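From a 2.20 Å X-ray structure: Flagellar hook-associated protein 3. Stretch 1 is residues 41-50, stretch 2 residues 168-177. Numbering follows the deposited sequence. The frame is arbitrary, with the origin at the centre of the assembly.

Stretch 1 (41-50) TLQGVLKSLT
Stretch 2 168-177: ENKQNLDGII

An asparagine in a largely apolar contact supplies the one hydrogen bond between these two stretches, and it is given to a backbone carbonyl: Asn-169 ND2 donates to Leu-49 O at 3.2 Å, with an N-H...O angle of 154°. A helical carbonyl can accept a side-chain donor from a neighbouring helix that brings an amide close enough. Asn-169 does so with chi1 t and chi2 65°, its CA-to-CB bond directed toward stretch 1; its OD1 lies 3.3 Å from Leu-49 CD2.

The remainder illustrates knobs-into-holes packing. Both stretches are helical throughout, with phi/psi near -63/-42, and both helices extend beyond them at each end. They run nearly antiparallel, at 159° with a signed crossing angle of -159°, and their axes approach to 9.7 Å. The register is set by Leu-49 and Leu-173, whose CA atoms are 6.4 Å apart.

Ile-176 (m, m) is the knob, seated among Leu-42, Val-45, Leu-46 and Leu-49. Its branched side chain touches several walls at once: CG2 lies 3.6 Å from Leu-42 O and 4.2 Å from Leu-42 CD2, and CG1 lies 4.0 Å from Val-45 CG1 and 4.1 Å from Leu-49 CD1. Ile-176 CD1 also lies 4.2 Å from Leu-42 CD2 and 4.0 Å from Val-45 CG1. Leu-42 and Leu-49 are m, t; Val-45 has chi1 t.

Leu-173 (t, p) starts sideways, but its end comes nearer, placing CD1 3.9 Å from Leu-46 CG and 4.0 Å from Leu-49 CB. Leu-46 (t, t) also reaches Ile-177 (m, t), CD1 to CG1 at 3.7 Å. Thr-50, chi1 m, turns its hydroxyl back on its own helix, OG1 donating to Leu-46 O at 2.8 Å.

The stretches bury 443 Å² together, with Leu-49 and Ile-176 contributing most, while Lys-47 and Lys-170 point away and keep their charges exposed.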

# COMPACT_ATOMS: atom_id res chain seq x y z
N THR A 41 -2.65 -0.56 -4.68
CA THR A 41 -1.52 -1.47 -4.55
C THR A 41 -1.83 -2.56 -3.51
O THR A 41 -1.63 -3.76 -3.75
CB THR A 41 -0.26 -0.68 -4.18
OG1 THR A 41 -0.06 0.33 -5.18
CG2 THR A 41 0.99 -1.56 -4.07
N LEU A 42 -2.38 -2.15 -2.38
CA LEU A 42 -2.80 -3.09 -1.34
C LEU A 42 -3.86 -4.07 -1.80
O LEU A 42 -3.79 -5.26 -1.43
CB LEU A 42 -3.26 -2.34 -0.06
CG LEU A 42 -2.08 -1.70 0.68
CD1 LEU A 42 -2.58 -0.58 1.57
CD2 LEU A 42 -1.19 -2.74 1.51
N GLN A 43 -4.82 -3.59 -2.60
CA GLN A 43 -5.88 -4.46 -3.13
C GLN A 43 -5.28 -5.45 -4.14
O GLN A 43 -5.67 -6.61 -4.20
CB GLN A 43 -7.08 -3.68 -3.72
CG GLN A 43 -7.70 -2.59 -2.78
CD GLN A 43 -8.99 -2.96 -2.06
OE1 GLN A 43 -9.81 -2.06 -1.75
NE2 GLN A 43 -9.20 -4.28 -1.77
N GLY A 44 -4.29 -5.01 -4.90
CA GLY A 44 -3.61 -5.85 -5.82
C GLY A 44 -2.85 -6.95 -5.08
O GLY A 44 -2.83 -8.08 -5.56
N VAL A 45 -2.25 -6.62 -3.93
CA VAL A 45 -1.61 -7.63 -3.09
C VAL A 45 -2.64 -8.59 -2.49
O VAL A 45 -2.44 -9.78 -2.55
CB VAL A 45 -0.72 -7.01 -1.99
CG1 VAL A 45 -0.05 -8.13 -1.11
CG2 VAL A 45 0.41 -6.07 -2.62
N LEU A 46 -3.75 -8.07 -1.96
CA LEU A 46 -4.82 -8.90 -1.38
C LEU A 46 -5.30 -9.96 -2.39
O LEU A 46 -5.46 -11.11 -2.06
CB LEU A 46 -5.98 -8.03 -0.96
CG LEU A 46 -7.06 -8.53 0.04
CD1 LEU A 46 -7.75 -7.33 0.74
CD2 LEU A 46 -8.13 -9.34 -0.64
N LYS A 47 -5.49 -9.54 -3.63
CA LYS A 47 -5.93 -10.40 -4.73
C LYS A 47 -4.88 -11.47 -5.02
O LYS A 47 -5.21 -12.65 -5.23
CB LYS A 47 -6.11 -9.52 -5.97
CG LYS A 47 -7.24 -9.79 -6.85
CD LYS A 47 -7.70 -8.48 -7.51
CE LYS A 47 -8.53 -8.75 -8.76
NZ LYS A 47 -8.80 -7.48 -9.49
N SER A 48 -3.60 -11.06 -5.05
CA SER A 48 -2.53 -12.00 -5.26
C SER A 48 -2.45 -13.09 -4.15
O SER A 48 -2.26 -14.29 -4.41
CB SER A 48 -1.19 -11.26 -5.38
OG SER A 48 -1.20 -10.45 -6.55
N LEU A 49 -2.58 -12.67 -2.90
CA LEU A 49 -2.40 -13.61 -1.79
C LEU A 49 -3.59 -14.56 -1.73
O LEU A 49 -3.43 -15.74 -1.44
CB LEU A 49 -2.16 -12.89 -0.45
CG LEU A 49 -0.87 -12.08 -0.43
CD1 LEU A 49 -0.66 -11.52 0.99
CD2 LEU A 49 0.38 -12.91 -0.88
N THR A 50 -4.76 -14.02 -2.03
CA THR A 50 -5.97 -14.80 -2.19
C THR A 50 -5.77 -15.92 -3.19
O THR A 50 -6.07 -17.06 -2.91
CB THR A 50 -7.16 -13.90 -2.64
OG1 THR A 50 -7.50 -13.02 -1.56
CG2 THR A 50 -8.39 -14.74 -3.03
N GLU A 168 0.96 -19.27 7.29
CA GLU A 168 1.79 -18.06 7.18
C GLU A 168 1.17 -17.05 6.22
O GLU A 168 1.07 -15.85 6.53
CB GLU A 168 3.20 -18.36 6.68
CG GLU A 168 4.20 -18.75 7.76
CD GLU A 168 5.62 -18.77 7.23
OE1 GLU A 168 5.84 -18.42 6.04
OE2 GLU A 168 6.52 -19.15 8.00
N ASN A 169 0.74 -17.53 5.05
CA ASN A 169 0.11 -16.64 4.07
C ASN A 169 -1.21 -16.06 4.58
O ASN A 169 -1.54 -14.91 4.25
CB ASN A 169 -0.08 -17.34 2.71
CG ASN A 169 -0.66 -16.41 1.65
OD1 ASN A 169 -0.02 -15.44 1.27
ND2 ASN A 169 -1.86 -16.70 1.17
N LYS A 170 -1.98 -16.83 5.35
CA LYS A 170 -3.22 -16.31 5.93
C LYS A 170 -2.93 -15.14 6.89
O LYS A 170 -3.56 -14.10 6.80
CB LYS A 170 -4.04 -17.39 6.65
CG LYS A 170 -4.76 -18.38 5.72
CD LYS A 170 -5.85 -19.17 6.46
CE LYS A 170 -6.74 -20.00 5.52
NZ LYS A 170 -6.33 -21.42 5.47
N GLN A 171 -1.98 -15.32 7.80
CA GLN A 171 -1.55 -14.23 8.71
C GLN A 171 -0.96 -13.03 7.99
O GLN A 171 -1.22 -11.89 8.38
CB GLN A 171 -0.54 -14.75 9.73
CG GLN A 171 -1.18 -15.70 10.73
CD GLN A 171 -0.17 -16.33 11.65
OE1 GLN A 171 1.03 -16.35 11.35
NE2 GLN A 171 -0.64 -16.87 12.78
N ASN A 172 -0.19 -13.26 6.93
CA ASN A 172 0.31 -12.15 6.12
C ASN A 172 -0.82 -11.37 5.46
O ASN A 172 -0.84 -10.15 5.52
CB ASN A 172 1.25 -12.66 5.04
CG ASN A 172 2.50 -13.31 5.60
OD1 ASN A 172 2.91 -13.03 6.72
ND2 ASN A 172 3.12 -14.16 4.79
N LEU A 173 -1.78 -12.09 4.89
CA LEU A 173 -2.94 -11.49 4.23
C LEU A 173 -3.77 -10.64 5.21
O LEU A 173 -4.21 -9.53 4.86
CB LEU A 173 -3.80 -12.59 3.62
CG LEU A 173 -5.09 -12.21 2.90
CD1 LEU A 173 -4.81 -11.11 1.91
CD2 LEU A 173 -5.67 -13.44 2.22
N ASP A 174 -3.96 -11.14 6.43
CA ASP A 174 -4.66 -10.37 7.47
C ASP A 174 -3.91 -9.07 7.77
O ASP A 174 -4.49 -8.04 8.04
CB ASP A 174 -4.75 -11.16 8.78
CG ASP A 174 -5.63 -12.39 8.67
OD1 ASP A 174 -6.47 -12.47 7.75
OD2 ASP A 174 -5.50 -13.29 9.55
N GLY A 175 -2.60 -9.13 7.78
CA GLY A 175 -1.79 -7.91 7.83
C GLY A 175 -2.08 -6.96 6.67
O GLY A 175 -2.17 -5.77 6.86
N ILE A 176 -2.28 -7.48 5.47
CA ILE A 176 -2.54 -6.59 4.31
C ILE A 176 -3.97 -6.05 4.38
O ILE A 176 -4.23 -4.89 4.04
CB ILE A 176 -2.39 -7.34 2.97
CG1 ILE A 176 -0.93 -7.78 2.75
CG2 ILE A 176 -3.02 -6.50 1.82
CD1 ILE A 176 0.10 -6.64 2.58
N ILE A 177 -4.90 -6.89 4.81
CA ILE A 177 -6.30 -6.42 4.96
C ILE A 177 -6.39 -5.29 6.01
O ILE A 177 -7.02 -4.28 5.77
CB ILE A 177 -7.23 -7.55 5.35
CG1 ILE A 177 -7.33 -8.59 4.22
CG2 ILE A 177 -8.63 -7.00 5.76
CD1 ILE A 177 -8.06 -9.91 4.65